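Long-range contacts in 1,4-beta-N-Acetylmuramidase M1 (Streptomyces coelicolor, PDB 1JFX), which hydrolyses the beta-1,4 links between N-acetylmuramic acid and N-acetylglucosamine in bacterial peptidoglycan, having both lysozyme and diacetylmuramidase activities: residues L97-N102 / R117-D122; F64-A69 / H101-A106. All coordinates share one frame; numbering follows the deposited sequence.

Contact 1: residues L97-N102 / R117-D122; sequences LDIEHN and RTWIND
The indole of W119 is the flat group that carries the contact, and L97 comes to it at the edge: CD1 of L97 lies near the ring plane, 4.0 Å from W119 CZ3, on the six-membered ring. I99 approaches the same ring obliquely, its CD1 standing 4.2 Å from W119 CE3. No hydrogen bond crosses between the two segments; everything that touches is carbon, and all four residues are buried.

I99 also meets I120. The terminal CD1 of I99 packs 3.7 Å from I120 CG1 and 4.0 Å from I120 CD1, so a single methyl group touches both the tryptophan and the isoleucine. What carries it there is an extended side chain, with CG1 anti to the backbone N (chi1 -170°) and CD1 continuing outward (chi2 164°). L97 adds a looser contact, its CD2 being 4.5 Å from I120 CG2. On the helix, CG of W119 is anti to its own backbone N (chi1 -162°), which swings the indole in toward the strand; its NE1 donates to the carbonyl O of S70.

This packs strand 96-98 and the residue just after it, I99, against helix 113-131, within a beta-alpha-beta unit of the TIM-barrel fold whose second strand, 136-139, lies parallel to the first. L97 bonds through its backbone to V136 and Y138, while D98 does so to H63 on the other flank. I99 and I120 both rest on I137 of strand 136-139, and helix 141-148 closes in with W143 against I99 and W144 and T148 against I120.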
ATOM      1  N   LEU A  97      -3.018  -0.713   3.614  1.00  6.37           N
ATOM      2  CA  LEU A  97      -4.395  -0.242   3.719  1.00  5.76           C
ATOM      3  C   LEU A  97      -4.412   1.004   2.840  1.00  6.75           C
ATOM      4  O   LEU A  97      -3.810   2.011   3.190  1.00  6.51           O
ATOM      5  CB  LEU A  97      -4.748   0.143   5.163  1.00  5.65           C
ATOM      6  CG  LEU A  97      -6.078   0.904   5.297  1.00  6.77           C
ATOM      7  CD1 LEU A  97      -7.248   0.035   4.812  1.00  9.31           C
ATOM      8  CD2 LEU A  97      -6.292   1.341   6.744  1.00  7.73           C
ATOM      9  N   ASP A  98      -5.068   0.912   1.684  1.00  7.35           N
ATOM     10  CA  ASP A  98      -5.182   2.024   0.733  1.00  8.09           C
ATOM     11  C   ASP A  98      -6.502   2.694   1.111  1.00  8.75           C
ATOM     12  O   ASP A  98      -7.585   2.215   0.768  1.00  8.47           O
ATOM     13  CB  ASP A  98      -5.235   1.469  -0.699  1.00  7.23           C
ATOM     14  CG  ASP A  98      -5.412   2.548  -1.762  1.00  8.90           C
ATOM     15  OD1 ASP A  98      -5.961   3.633  -1.461  1.00  8.22           O
ATOM     16  OD2 ASP A  98      -5.025   2.291  -2.925  1.00  8.23           O
ATOM     17  N   ILE A  99      -6.403   3.803   1.831  1.00  8.58           N
ATOM     18  CA  ILE A  99      -7.589   4.507   2.292  1.00  8.65           C
ATOM     19  C   ILE A  99      -7.462   5.926   1.730  1.00  9.03           C
ATOM     20  O   ILE A  99      -6.576   6.693   2.104  1.00  8.76           O
ATOM     21  CB  ILE A  99      -7.676   4.404   3.852  1.00 10.54           C
ATOM     22  CG1 ILE A  99      -9.031   4.920   4.325  1.00 11.53           C
ATOM     23  CG2 ILE A  99      -6.452   5.058   4.513  1.00  9.65           C
ATOM     24  CD1 ILE A  99      -9.372   4.509   5.760  1.00 12.60           C
ATOM     25  N   GLU A 100      -8.377   6.256   0.821  1.00  8.55           N
ATOM     26  CA  GLU A 100      -8.304   7.515   0.088  1.00  6.87           C
ATOM     27  C   GLU A 100      -9.688   8.017  -0.343  1.00  7.13           C
ATOM     28  O   GLU A 100     -10.690   7.397  -0.024  1.00  7.24           O
ATOM     29  CB  GLU A 100      -7.445   7.256  -1.158  1.00  6.67           C
ATOM     30  CG  GLU A 100      -8.074   6.248  -2.133  1.00  9.65           C
ATOM     31  CD  GLU A 100      -7.245   6.059  -3.396  1.00  9.93           C
ATOM     32  OE1 GLU A 100      -6.306   5.235  -3.395  1.00  9.19           O
ATOM     33  OE2 GLU A 100      -7.514   6.755  -4.390  1.00  9.45           O
ATOM     34  N   HIS A 101      -9.721   9.131  -1.076  1.00  7.30           N
ATOM     35  CA  HIS A 101     -10.988   9.723  -1.533  1.00  7.94           C
ATOM     36  C   HIS A 101     -11.974   8.681  -2.058  1.00  7.90           C
ATOM     37  O   HIS A 101     -11.662   7.904  -2.963  1.00  8.72           O
ATOM     38  CB  HIS A 101     -10.760  10.743  -2.660  1.00  9.23           C
ATOM     39  CG  HIS A 101     -10.245  12.072  -2.205  1.00  8.36           C
ATOM     40  ND1 HIS A 101      -9.013  12.230  -1.604  1.00  9.56           N
ATOM     41  CD2 HIS A 101     -10.767  13.318  -2.326  1.00  8.01           C
ATOM     42  CE1 HIS A 101      -8.796  13.514  -1.385  1.00  7.35           C
ATOM     43  NE2 HIS A 101      -9.845  14.196  -1.814  1.00  8.16           N
ATOM     44  N   ASN A 102     -13.180   8.701  -1.500  1.00  8.41           N
ATOM     45  CA  ASN A 102     -14.242   7.790  -1.909  1.00  7.53           C
ATOM     46  C   ASN A 102     -14.495   8.001  -3.405  1.00  8.38           C
ATOM     47  O   ASN A 102     -14.689   9.123  -3.857  1.00  8.92           O
ATOM     48  CB  ASN A 102     -15.508   8.114  -1.098  1.00  7.96           C
ATOM     49  CG  ASN A 102     -16.623   7.094  -1.285  1.00  7.14           C
ATOM     50  OD1 ASN A 102     -16.526   6.176  -2.104  1.00 10.77           O
ATOM     51  ND2 ASN A 102     -17.700   7.261  -0.524  1.00  9.53           N
ATOM     52  N   ARG A 117     -11.268   7.381  12.654  1.00  8.06           N
ATOM     53  CA  ARG A 117     -10.099   7.011  13.441  1.00  8.40           C
ATOM     54  C   ARG A 117     -10.311   5.596  13.968  1.00  8.09           C
ATOM     55  O   ARG A 117      -9.414   4.761  13.918  1.00  9.22           O
ATOM     56  CB  ARG A 117      -9.909   7.973  14.613  1.00  6.95           C
ATOM     57  CG  ARG A 117      -9.481   9.349  14.168  1.00  7.91           C
ATOM     58  CD  ARG A 117      -9.325  10.297  15.340  1.00  7.21           C
ATOM     59  NE  ARG A 117      -8.903  11.614  14.879  1.00  7.70           N
ATOM     60  CZ  ARG A 117      -8.451  12.572  15.683  1.00 12.45           C
ATOM     61  NH1 ARG A 117      -8.373  12.358  16.991  1.00 12.17           N
ATOM     62  NH2 ARG A 117      -8.047  13.730  15.175  1.00 10.71           N
ATOM     63  N   THR A 118     -11.511   5.332  14.480  1.00  7.78           N
ATOM     64  CA  THR A 118     -11.831   4.009  15.003  1.00  7.93           C
ATOM     65  C   THR A 118     -11.720   2.954  13.912  1.00  8.18           C
ATOM     66  O   THR A 118     -11.167   1.879  14.142  1.00  8.36           O
ATOM     67  CB  THR A 118     -13.255   3.990  15.592  1.00  9.63           C
ATOM     68  OG1 THR A 118     -13.298   4.870  16.721  1.00 14.41           O
ATOM     69  CG2 THR A 118     -13.651   2.570  16.044  1.00 11.57           C
ATOM     70  N   TRP A 119     -12.239   3.268  12.731  1.00  7.14           N
ATOM     71  CA  TRP A 119     -12.207   2.328  11.610  1.00  8.18           C
ATOM     72  C   TRP A 119     -10.765   1.932  11.265  1.00  8.36           C
ATOM     73  O   TRP A 119     -10.453   0.744  11.081  1.00  6.78           O
ATOM     74  CB  TRP A 119     -12.895   2.965  10.387  1.00  7.92           C
ATOM     75  CG  TRP A 119     -13.311   1.966   9.316  1.00  7.41           C
ATOM     76  CD1 TRP A 119     -14.560   1.452   9.126  1.00  7.55           C
ATOM     77  CD2 TRP A 119     -12.469   1.355   8.321  1.00  8.76           C
ATOM     78  NE1 TRP A 119     -14.556   0.558   8.077  1.00  8.16           N
ATOM     79  CE2 TRP A 119     -13.283   0.479   7.567  1.00  9.72           C
ATOM     80  CE3 TRP A 119     -11.104   1.463   7.994  1.00  6.83           C
ATOM     81  CZ2 TRP A 119     -12.778  -0.288   6.507  1.00  6.87           C
ATOM     82  CZ3 TRP A 119     -10.600   0.698   6.938  1.00  7.74           C
ATOM     83  CH2 TRP A 119     -11.435  -0.164   6.212  1.00  7.91           C
ATOM     84  N   ILE A 120      -9.890   2.929  11.167  1.00  8.57           N
ATOM     85  CA  ILE A 120      -8.487   2.686  10.838  1.00  8.28           C
ATOM     86  C   ILE A 120      -7.809   1.916  11.973  1.00  9.18           C
ATOM     87  O   ILE A 120      -7.034   0.991  11.737  1.00  8.41           O
ATOM     88  CB  ILE A 120      -7.760   4.032  10.578  1.00  6.75           C
ATOM     89  CG1 ILE A 120      -8.310   4.672   9.298  1.00  9.22           C
ATOM     90  CG2 ILE A 120      -6.250   3.805  10.472  1.00  8.63           C
ATOM     91  CD1 ILE A 120      -7.979   6.162   9.149  1.00  9.47           C
ATOM     92  N   ASN A 121      -8.114   2.282  13.212  1.00  8.97           N
ATOM     93  CA  ASN A 121      -7.516   1.587  14.346  1.00  9.93           C
ATOM     94  C   ASN A 121      -7.951   0.117  14.349  1.00  8.54           C
ATOM     95  O   ASN A 121      -7.151  -0.785  14.639  1.00  8.71           O
ATOM     96  CB  ASN A 121      -7.950   2.242  15.655  1.00 11.96           C
ATOM     97  CG  ASN A 121      -7.080   1.827  16.813  1.00 21.68           C
ATOM     98  OD1 ASN A 121      -5.875   2.082  16.812  1.00 29.27           O
ATOM     99  ND2 ASN A 121      -7.674   1.180  17.804  1.00 25.89           N
ATOM    100  N   ASP A 122      -9.220  -0.121  14.022  1.00  7.23           N
ATOM    101  CA  ASP A 122      -9.751  -1.477  13.991  1.00  8.46           C
ATOM    102  C   ASP A 122      -9.093  -2.295  12.881  1.00  8.77           C
ATOM    103  O   ASP A 122      -8.766  -3.473  13.076  1.00  9.52           O
ATOM    104  CB  ASP A 122     -11.272  -1.465  13.792  1.00  8.52           C
ATOM    105  CG  ASP A 122     -12.030  -1.006  15.034  1.00  8.97           C
ATOM    106  OD1 ASP A 122     -11.411  -0.887  16.114  1.00 10.22           O
ATOM    107  OD2 ASP A 122     -13.260  -0.789  14.923  1.00 10.58           O
TER

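Contact 2: residues F64-A69 / H101-A106; sequences FARPNA and HNPSGA
R66 and P103 bring together two loops that follow parallel strands of the TIM barrel, the one after strand 58-64 and the one after strand 96-98, at the protein surface.

The nonpolar packing runs through P103. F64 and P103 meet tip to tip, with P103 CD at the edge of the phenyl ring, near its plane and 4.1 Å from F64 CE1.

The proline also meets a charged group: P103 CG sits over one face of the R66 guanidinium, offset toward the rim and 3.6 Å from R66 NH2. A bend at chi2 (-63°) turns the arginine chain so that its guanidinium lies beside the proline. The same guanidinium is anchored by charge, R66 NH2 making a salt bridge with OE2 of E36, at the end of strand 29-36.

Water does the bridging between polar groups. One molecule accepts from R66 NH1 at 3.0 Å and donates to both N68 OD1 and N102 OD1, joining the two loops. A second accepts from R66 NH2 and has a weak link to S104 OG.

Within segment 101-106, N102 shapes the turn: its OD1 forms an Asx turn by accepting from S104 N at 3.0 Å. That bond is fairly straight at the hydrogen (164°), though the nitrogen stands well above the plane of the amide carbonyl, 61° out of it.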
ATOM      1  N   PHE A  64      -8.011  -1.869  -1.054  1.00  7.01           N
ATOM      2  CA  PHE A  64      -8.632  -0.561  -1.243  1.00  7.32           C
ATOM      3  C   PHE A  64      -9.846  -0.509  -0.303  1.00  7.29           C
ATOM      4  O   PHE A  64     -10.857  -1.190  -0.506  1.00  7.20           O
ATOM      5  CB  PHE A  64      -9.062  -0.367  -2.697  1.00  9.71           C
ATOM      6  CG  PHE A  64      -9.486   1.043  -3.013  1.00  8.29           C
ATOM      7  CD1 PHE A  64     -10.684   1.550  -2.522  1.00  7.68           C
ATOM      8  CD2 PHE A  64      -8.679   1.866  -3.799  1.00 10.22           C
ATOM      9  CE1 PHE A  64     -11.083   2.875  -2.814  1.00  9.65           C
ATOM     10  CE2 PHE A  64      -9.064   3.186  -4.099  1.00 11.18           C
ATOM     11  CZ  PHE A  64     -10.269   3.686  -3.601  1.00 12.25           C
ATOM     12  N   ALA A  65      -9.729   0.295   0.745  1.00  7.15           N
ATOM     13  CA  ALA A  65     -10.792   0.412   1.737  1.00  7.69           C
ATOM     14  C   ALA A  65     -12.074   1.085   1.265  1.00  7.62           C
ATOM     15  O   ALA A  65     -12.036   2.018   0.484  1.00  7.07           O
ATOM     16  CB  ALA A  65     -10.272   1.187   2.944  1.00  8.42           C
ATOM     17  N   ARG A  66     -13.205   0.604   1.776  1.00  8.69           N
ATOM     18  CA  ARG A  66     -14.503   1.236   1.534  1.00  8.18           C
ATOM     19  C   ARG A  66     -15.090   1.238   2.951  1.00  7.94           C
ATOM     20  O   ARG A  66     -15.913   0.387   3.306  1.00  9.61           O
ATOM     21  CB  ARG A  66     -15.372   0.413   0.585  1.00  8.94           C
ATOM     22  CG  ARG A  66     -14.823   0.329  -0.847  1.00  6.69           C
ATOM     23  CD  ARG A  66     -14.743   1.694  -1.545  1.00  8.00           C
ATOM     24  NE  ARG A  66     -14.534   1.490  -2.976  1.00 10.28           N
ATOM     25  CZ  ARG A  66     -15.498   1.571  -3.884  1.00 12.24           C
ATOM     26  NH1 ARG A  66     -16.741   1.873  -3.506  1.00 15.59           N
ATOM     27  NH2 ARG A  66     -15.234   1.318  -5.161  1.00 14.42           N
ATOM     28  N   PRO A  67     -14.665   2.196   3.783  1.00  8.04           N
ATOM     29  CA  PRO A  67     -15.141   2.285   5.165  1.00  9.02           C
ATOM     30  C   PRO A  67     -16.651   2.345   5.386  1.00  9.86           C
ATOM     31  O   PRO A  67     -17.120   2.067   6.483  1.00 12.21           O
ATOM     32  CB  PRO A  67     -14.401   3.515   5.704  1.00  9.57           C
ATOM     33  CG  PRO A  67     -13.098   3.463   4.961  1.00  9.58           C
ATOM     34  CD  PRO A  67     -13.580   3.169   3.541  1.00  5.54           C
ATOM     35  N   ASN A  68     -17.409   2.713   4.355  1.00  9.49           N
ATOM     36  CA  ASN A  68     -18.869   2.788   4.467  1.00 10.56           C
ATOM     37  C   ASN A  68     -19.505   1.403   4.400  1.00 10.65           C
ATOM     38  O   ASN A  68     -20.611   1.206   4.888  1.00 10.69           O
ATOM     39  CB  ASN A  68     -19.450   3.577   3.293  1.00  9.95           C
ATOM     40  CG  ASN A  68     -19.081   2.955   1.950  1.00 10.38           C
ATOM     41  OD1 ASN A  68     -17.921   2.987   1.551  1.00  9.09           O
ATOM     42  ND2 ASN A  68     -20.062   2.363   1.259  1.00 12.27           N
ATOM     43  N   ALA A  69     -18.794   0.454   3.793  1.00 10.68           N
ATOM     44  CA  ALA A  69     -19.325  -0.880   3.551  1.00 10.74           C
ATOM     45  C   ALA A  69     -19.304  -1.917   4.663  1.00 10.35           C
ATOM     46  O   ALA A  69     -20.110  -2.848   4.641  1.00 11.32           O
ATOM     47  CB  ALA A  69     -18.650  -1.467   2.303  1.00 10.39           C
ATOM     48  N   HIS A 101      -9.721   9.131  -1.076  1.00  7.30           N
ATOM     49  CA  HIS A 101     -10.988   9.723  -1.533  1.00  7.94           C
ATOM     50  C   HIS A 101     -11.974   8.681  -2.058  1.00  7.90           C
ATOM     51  O   HIS A 101     -11.662   7.904  -2.963  1.00  8.72           O
ATOM     52  CB  HIS A 101     -10.760  10.743  -2.660  1.00  9.23           C
ATOM     53  CG  HIS A 101     -10.245  12.072  -2.205  1.00  8.36           C
ATOM     54  ND1 HIS A 101      -9.013  12.230  -1.604  1.00  9.56           N
ATOM     55  CD2 HIS A 101     -10.767  13.318  -2.326  1.00  8.01           C
ATOM     56  CE1 HIS A 101      -8.796  13.514  -1.385  1.00  7.35           C
ATOM     57  NE2 HIS A 101      -9.845  14.196  -1.814  1.00  8.16           N
ATOM     58  N   ASN A 102     -13.180   8.701  -1.500  1.00  8.41           N
ATOM     59  CA  ASN A 102     -14.242   7.790  -1.909  1.00  7.53           C
ATOM     60  C   ASN A 102     -14.495   8.001  -3.405  1.00  8.38           C
ATOM     61  O   ASN A 102     -14.689   9.123  -3.857  1.00  8.92           O
ATOM     62  CB  ASN A 102     -15.508   8.114  -1.098  1.00  7.96           C
ATOM     63  CG  ASN A 102     -16.623   7.094  -1.285  1.00  7.14           C
ATOM     64  OD1 ASN A 102     -16.526   6.176  -2.104  1.00 10.77           O
ATOM     65  ND2 ASN A 102     -17.700   7.261  -0.524  1.00  9.53           N
ATOM     66  N   PRO A 103     -14.466   6.925  -4.197  1.00  9.61           N
ATOM     67  CA  PRO A 103     -14.714   7.080  -5.633  1.00 10.84           C
ATOM     68  C   PRO A 103     -16.216   7.142  -5.943  1.00 11.61           C
ATOM     69  O   PRO A 103     -16.610   7.472  -7.056  1.00 12.41           O
ATOM     70  CB  PRO A 103     -14.051   5.835  -6.234  1.00 12.35           C
ATOM     71  CG  PRO A 103     -14.244   4.797  -5.151  1.00 12.80           C
ATOM     72  CD  PRO A 103     -13.946   5.577  -3.879  1.00  9.40           C
ATOM     73  N   SER A 104     -17.056   6.829  -4.959  1.00 12.43           N
ATOM     74  CA  SER A 104     -18.498   6.830  -5.202  1.00 13.97           C
ATOM     75  C   SER A 104     -19.330   7.238  -3.997  1.00 14.17           C
ATOM     76  O   SER A 104     -20.131   6.459  -3.484  1.00 17.67           O
ATOM     77  CB  SER A 104     -18.940   5.450  -5.670  1.00 17.26           C
ATOM     78  OG  SER A 104     -18.464   4.457  -4.785  1.00 21.80           O
ATOM     79  N   GLY A 105     -19.150   8.469  -3.551  1.00 12.94           N
ATOM     80  CA  GLY A 105     -19.896   8.941  -2.406  1.00 10.91           C
ATOM     81  C   GLY A 105     -19.084   9.969  -1.651  1.00 10.53           C
ATOM     82  O   GLY A 105     -18.039  10.404  -2.142  1.00  9.75           O
ATOM     83  N   ALA A 106     -19.553  10.350  -0.465  1.00 10.66           N
ATOM     84  CA  ALA A 106     -18.851  11.342   0.354  1.00 10.27           C
ATOM     85  C   ALA A 106     -17.378  10.946   0.469  1.00 10.09           C
ATOM     86  O   ALA A 106     -17.047   9.770   0.688  1.00 10.27           O
ATOM     87  CB  ALA A 106     -19.497  11.446   1.747  1.00 10.70           C
TER
HETATM   88  O   HOH W   1     -17.806   3.587  -1.250  1.00 12.98           O
HETATM   89  O   HOH W   2     -16.749   2.818  -7.229  1.00 30.07           O

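Contacts 1 and 2 sit with their centres about 9 Å apart and share H101 and N102, where the chain leaving strand 96-98 runs into the second loop. They also touch directly. The carbonyl O of D98 is 2.9 Å from A65 N, probably a hydrogen bond, and W119 CH2 packs against A65 CB at 3.7 Å, so the indole lies between the helix and segment 64-69. D98 and E100, predicted active-site residues, belong to segment 97-102 but take no part in its packing against the helix. F64 of contact 2 lies beside them, its CE2 3.5 Å from E100 CD, so contact 2 borders the predicted active site.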